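Local coordinates for protein KLLA0E08119p (Kluyveromyces lactis, PDB 3VA7) that probably carboxylates urea with ATP and bicarbonate, using biotin as the carboxyl carrier, in the breakdown of urea to ammonia and carbon dioxide, at residues A[32-37]-A[53-58]; A[105-110]-A[127-132]. One frame throughout, in Å; residues are numbered along the deposited sequence.

Interaction 1 of 2, residues A[32-37]-A[53-58]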
loop_
_atom_site.group_PDB
_atom_site.type_symbol
_atom_site.label_atom_id
_atom_site.label_comp_id
_atom_site.label_asym_id
_atom_site.label_seq_id
_atom_site.Cartn_x
_atom_site.Cartn_y
_atom_site.Cartn_z
ATOM N N GLU A 32 17.199 -39.734 5.380
ATOM C CA GLU A 32 15.774 -39.881 5.293
ATOM C C GLU A 32 15.148 -38.510 5.579
ATOM O O GLU A 32 14.344 -38.002 4.803
ATOM C CB GLU A 32 15.336 -40.958 6.300
ATOM C CG GLU A 32 14.295 -41.976 5.809
ATOM C CD GLU A 32 14.634 -42.580 4.435
ATOM O OE1 GLU A 32 15.771 -43.096 4.293
ATOM O OE2 GLU A 32 13.758 -42.544 3.505
ATOM N N THR A 33 15.548 -37.900 6.690
ATOM C CA THR A 33 15.144 -36.549 6.987
ATOM C C THR A 33 16.435 -35.741 7.275
ATOM O O THR A 33 17.363 -36.274 7.884
ATOM C CB THR A 33 14.067 -36.498 8.146
ATOM O OG1 THR A 33 14.651 -36.897 9.369
ATOM C CG2 THR A 33 12.960 -37.481 7.928
ATOM N N VAL A 34 16.502 -34.491 6.804
ATOM C CA VAL A 34 17.679 -33.616 6.929
ATOM C C VAL A 34 17.224 -32.239 7.448
ATOM O O VAL A 34 16.298 -31.683 6.918
ATOM C CB VAL A 34 18.410 -33.413 5.533
ATOM C CG1 VAL A 34 19.380 -32.251 5.585
ATOM C CG2 VAL A 34 19.152 -34.636 5.069
ATOM N N LEU A 35 17.864 -31.679 8.473
ATOM C CA LEU A 35 17.514 -30.316 8.954
ATOM C C LEU A 35 18.425 -29.238 8.351
ATOM O O LEU A 35 19.623 -29.495 8.177
ATOM C CB LEU A 35 17.629 -30.256 10.462
ATOM C CG LEU A 35 17.371 -28.928 11.190
ATOM C CD1 LEU A 35 16.616 -29.301 12.471
ATOM C CD2 LEU A 35 18.673 -28.048 11.463
ATOM N N ILE A 36 17.876 -28.058 8.035
ATOM C CA ILE A 36 18.689 -26.970 7.483
ATOM C C ILE A 36 18.919 -25.952 8.551
ATOM O O ILE A 36 17.982 -25.243 8.956
ATOM C CB ILE A 36 17.984 -26.126 6.384
ATOM C CG1 ILE A 36 17.070 -26.936 5.442
ATOM C CG2 ILE A 36 18.965 -25.186 5.689
ATOM C CD1 ILE A 36 17.569 -28.129 4.939
ATOM N N ALA A 37 20.172 -25.842 8.990
ATOM C CA ALA A 37 20.556 -24.846 9.989
ATOM C C ALA A 37 20.717 -23.473 9.337
ATOM O O ALA A 37 21.757 -22.797 9.463
ATOM C CB ALA A 37 21.796 -25.257 10.735
ATOM N N MET A 53 15.234 -35.185 -4.232
ATOM C CA MET A 53 15.833 -36.433 -3.808
ATOM C C MET A 53 14.898 -37.287 -2.936
ATOM O O MET A 53 15.256 -38.422 -2.580
ATOM C CB MET A 53 17.133 -36.147 -3.069
ATOM C CG MET A 53 18.264 -35.563 -3.954
ATOM S SD MET A 53 19.769 -35.197 -2.997
ATOM C CE MET A 53 20.508 -36.819 -2.883
ATOM N N GLY A 54 13.713 -36.784 -2.587
ATOM C CA GLY A 54 12.756 -37.585 -1.839
ATOM C C GLY A 54 13.151 -37.689 -0.377
ATOM O O GLY A 54 12.725 -38.632 0.324
ATOM N N ILE A 55 13.968 -36.719 0.068
ATOM C CA ILE A 55 14.442 -36.574 1.428
ATOM C C ILE A 55 13.615 -35.545 2.208
ATOM O O ILE A 55 13.430 -34.411 1.756
ATOM C CB ILE A 55 15.882 -36.076 1.440
ATOM C CG1 ILE A 55 16.797 -37.025 0.646
ATOM C CG2 ILE A 55 16.373 -35.871 2.876
ATOM C CD1 ILE A 55 18.256 -36.552 0.601
ATOM N N LYS A 56 13.142 -35.923 3.389
ATOM C CA LYS A 56 12.267 -35.060 4.124
ATOM C C LYS A 56 13.124 -33.958 4.677
ATOM O O LYS A 56 14.232 -34.221 5.073
ATOM C CB LYS A 56 11.470 -35.840 5.198
ATOM C CG LYS A 56 10.129 -36.411 4.614
ATOM C CD LYS A 56 9.818 -37.828 5.112
ATOM C CE LYS A 56 9.520 -37.909 6.683
ATOM N NZ LYS A 56 9.519 -39.298 7.372
ATOM N N SER A 57 12.625 -32.721 4.651
ATOM C CA SER A 57 13.356 -31.581 5.108
ATOM C C SER A 57 12.736 -30.935 6.330
ATOM O O SER A 57 11.505 -30.949 6.557
ATOM C CB SER A 57 13.467 -30.540 4.002
ATOM O OG SER A 57 12.212 -29.979 3.692
ATOM N N VAL A 58 13.617 -30.331 7.113
ATOM C CA VAL A 58 13.226 -29.632 8.304
ATOM C C VAL A 58 13.753 -28.197 8.312
ATOM O O VAL A 58 14.972 -27.966 8.231
ATOM C CB VAL A 58 13.766 -30.368 9.513
ATOM C CG1 VAL A 58 13.265 -29.685 10.755
ATOM C CG2 VAL A 58 13.304 -31.833 9.479
#
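Thr33 and Lys56 lie side by side on one face of two parallel strands, their side chains pointing the same way. The methyl of Thr33 does the touching: CG2 rests 3.5 Å from Lys56 CB. The lysine chain, bent at chi2 and chi3, brings its CE within 3.7 Å of the same Thr33 CG2. Its ammonium stays clear of the neighbouring acid, with Lys56 NZ 6.6 Å from Glu32 OE2, so any attraction between them acts at a distance.

Further along this face Leu35 crosses Val58 at a slant. With CG anti to the backbone N (chi1 178°), Leu35 sends CD1 against Val58 CG1 at 3.8 Å, and the leucine also packs on Ile95, Ala98 and Ala99 of helix 92-101. On the reverse face, Val34 CG2, beside its own backbone N, meets Ile55 CG2 at 3.7 Å; Ile55 and Ile36 lean on helix 40-53 there.

Four backbone bonds join the strands. Lys56 N donates to Glu32 O (2.8 Å) and Val58 N to Val34 O (3.0 Å). In return Lys56 O accepts from Val34 N, and Val58 O from Ile36 N. Gly54 ends helix 40-53 in a Schellman motif and turns the chain into the second strand, completing the first beta-alpha-beta unit along the chain in the parallel sheet of the biotin carboxylase N-terminal domain.

Interaction 2 of 2, residues A[105-110]-A[127-132]; sequences QAIIPG and ENIVFV
Ile107 O accepts the N-H of Val132 at 2.7 Å in a nearly straight bond (176° at the hydrogen), and Phe131 CA adds a weaker C-H contact to the same oxygen. Two residues earlier, Val130 bonds in both directions: its N donates to Gln105 O and its O accepts from Ile107 N.

Val132 lies across Ile108 with CB 3.8 Å from Ile108 CB. Its CG1, anti to the backbone N (chi1 -176°), faces Ile108 CD1 at 4.0 Å, and its other methyl, CG2, meets Ala106 CB at 4.1 Å. Shortening this valine to an alanine would probably open a gap beside Ile108 and Ala106, where the two methyls had packed.

Ile107 turns to the other face, where CD1 meets Ile129 CG2 at 3.5 Å. There too the side chains of Pro109 and Phe131 cross at about a right angle, with Pro109 CG 3.8 Å from Phe131 CE1. Helices 92-101 and 118-125 pack on this face, against Ile107 with Ile129 and Ile107 with Phe131 respectively; helix 337-345 packs on Ile108 and Val132 on the reverse face, and strand 33-36 flanks strand 106-108 across the sheet from strand 130-131.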
loop_
_atom_site.group_PDB
_atom_site.type_symbol
_atom_site.label_atom_id
_atom_site.label_comp_id
_atom_site.label_asym_id
_atom_site.label_seq_id
_atom_site.Cartn_x
_atom_site.Cartn_y
_atom_site.Cartn_z
ATOM N N GLN A 105 18.457 -37.127 10.642
ATOM C CA GLN A 105 19.751 -37.795 10.759
ATOM C C GLN A 105 20.948 -36.913 10.489
ATOM O O GLN A 105 22.059 -37.234 10.953
ATOM C CB GLN A 105 19.838 -39.130 10.056
ATOM C CG GLN A 105 19.253 -39.158 8.725
ATOM C CD GLN A 105 18.195 -40.216 8.623
ATOM O OE1 GLN A 105 17.246 -40.263 9.450
ATOM N NE2 GLN A 105 18.343 -41.102 7.608
ATOM N N ALA A 106 20.731 -35.783 9.807
ATOM C CA ALA A 106 21.817 -34.873 9.363
ATOM C C ALA A 106 21.400 -33.416 9.441
ATOM O O ALA A 106 20.198 -33.083 9.385
ATOM C CB ALA A 106 22.247 -35.203 7.963
ATOM N N ILE A 107 22.398 -32.554 9.595
ATOM C CA ILE A 107 22.204 -31.112 9.525
ATOM C C ILE A 107 23.086 -30.524 8.435
ATOM O O ILE A 107 24.287 -30.824 8.355
ATOM C CB ILE A 107 22.528 -30.421 10.849
ATOM C CG1 ILE A 107 21.668 -31.002 11.974
ATOM C CG2 ILE A 107 22.363 -28.912 10.718
ATOM C CD1 ILE A 107 22.233 -30.709 13.362
ATOM N N ILE A 108 22.476 -29.745 7.558
ATOM C CA ILE A 108 23.227 -29.096 6.532
ATOM C C ILE A 108 23.092 -27.625 6.866
ATOM O O ILE A 108 21.979 -27.131 7.082
ATOM C CB ILE A 108 22.779 -29.490 5.109
ATOM C CG1 ILE A 108 23.582 -28.733 4.048
ATOM C CG2 ILE A 108 21.312 -29.244 4.930
ATOM C CD1 ILE A 108 23.425 -29.260 2.642
ATOM N N PRO A 109 24.248 -26.931 6.953
ATOM C CA PRO A 109 24.336 -25.603 7.554
ATOM C C PRO A 109 24.207 -24.418 6.613
ATOM O O PRO A 109 23.943 -23.302 7.092
ATOM C CB PRO A 109 25.730 -25.607 8.160
ATOM C CG PRO A 109 26.508 -26.494 7.254
ATOM C CD PRO A 109 25.581 -27.479 6.624
ATOM N N GLY A 110 24.388 -24.620 5.306
ATOM C CA GLY A 110 24.483 -23.485 4.386
ATOM C C GLY A 110 25.845 -22.812 4.485
ATOM O O GLY A 110 26.896 -23.498 4.533
ATOM N N GLU A 127 26.756 -36.081 19.061
ATOM C CA GLU A 127 25.323 -36.237 19.248
ATOM C C GLU A 127 24.683 -37.279 18.295
ATOM O O GLU A 127 23.471 -37.524 18.363
ATOM C CB GLU A 127 24.658 -34.879 19.107
ATOM C CG GLU A 127 23.391 -34.758 19.841
ATOM C CD GLU A 127 23.554 -34.296 21.295
ATOM O OE1 GLU A 127 22.881 -34.933 22.142
ATOM O OE2 GLU A 127 24.291 -33.294 21.584
ATOM N N ASN A 128 25.493 -37.922 17.453
ATOM C CA ASN A 128 24.986 -38.849 16.419
ATOM C C ASN A 128 24.050 -38.160 15.347
ATOM O O ASN A 128 23.138 -38.776 14.780
ATOM C CB ASN A 128 24.380 -40.109 17.059
ATOM C CG ASN A 128 24.189 -41.297 16.055
ATOM O OD1 ASN A 128 25.052 -41.603 15.199
ATOM N ND2 ASN A 128 23.050 -41.985 16.202
ATOM N N ILE A 129 24.322 -36.879 15.077
ATOM C CA ILE A 129 23.772 -36.188 13.930
ATOM C C ILE A 129 24.906 -35.865 12.938
ATOM O O ILE A 129 25.886 -35.214 13.288
ATOM C CB ILE A 129 23.050 -34.909 14.367
ATOM C CG1 ILE A 129 21.899 -35.218 15.314
ATOM C CG2 ILE A 129 22.464 -34.188 13.196
ATOM C CD1 ILE A 129 21.453 -33.955 16.109
ATOM N N VAL A 130 24.764 -36.323 11.698
ATOM C CA VAL A 130 25.769 -36.070 10.662
ATOM C C VAL A 130 25.729 -34.627 10.125
ATOM O O VAL A 130 24.839 -34.290 9.405
ATOM C CB VAL A 130 25.571 -37.040 9.479
ATOM C CG1 VAL A 130 26.568 -36.732 8.385
ATOM C CG2 VAL A 130 25.685 -38.482 9.946
ATOM N N PHE A 131 26.668 -33.784 10.537
ATOM C CA PHE A 131 26.987 -32.443 9.965
ATOM C C PHE A 131 27.420 -32.527 8.508
ATOM O O PHE A 131 28.468 -33.089 8.228
ATOM C CB PHE A 131 28.182 -31.895 10.729
ATOM C CG PHE A 131 28.678 -30.566 10.238
ATOM C CD1 PHE A 131 27.987 -29.395 10.538
ATOM C CD2 PHE A 131 29.885 -30.474 9.529
ATOM C CE1 PHE A 131 28.464 -28.127 10.111
ATOM C CE2 PHE A 131 30.385 -29.222 9.115
ATOM C CZ PHE A 131 29.673 -28.043 9.402
ATOM N N VAL A 132 26.629 -31.973 7.584
ATOM C CA VAL A 132 26.984 -32.035 6.162
ATOM C C VAL A 132 27.985 -30.926 5.943
ATOM O O VAL A 132 27.615 -29.813 5.668
ATOM C CB VAL A 132 25.763 -31.841 5.258
ATOM C CG1 VAL A 132 26.133 -32.015 3.822
ATOM C CG2 VAL A 132 24.721 -32.829 5.643
#

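Interactions 1 and 2 are two seams of one five-stranded parallel sheet, their centres 10 Å apart, and strands 33-36 and 106-108 join them as neighbours. Probable hydrogen bonds cross that middle seam: Leu35 N to Ala106 O and Ala37 N to Ile108 O, both 2.9 Å. Beside them Val34 CG1 packs on Ile108 CG2 at 3.6 Å. Each interaction closes one beta-alpha-beta unit, and the two units extend the sheet outward on either side of this central pair. Both belong to the biotin carboxylase part of the enzyme, whereas the urea and most of the biotin pocket are formed by residues of the carboxyltransferase domain, so neither interaction contributes to those sites.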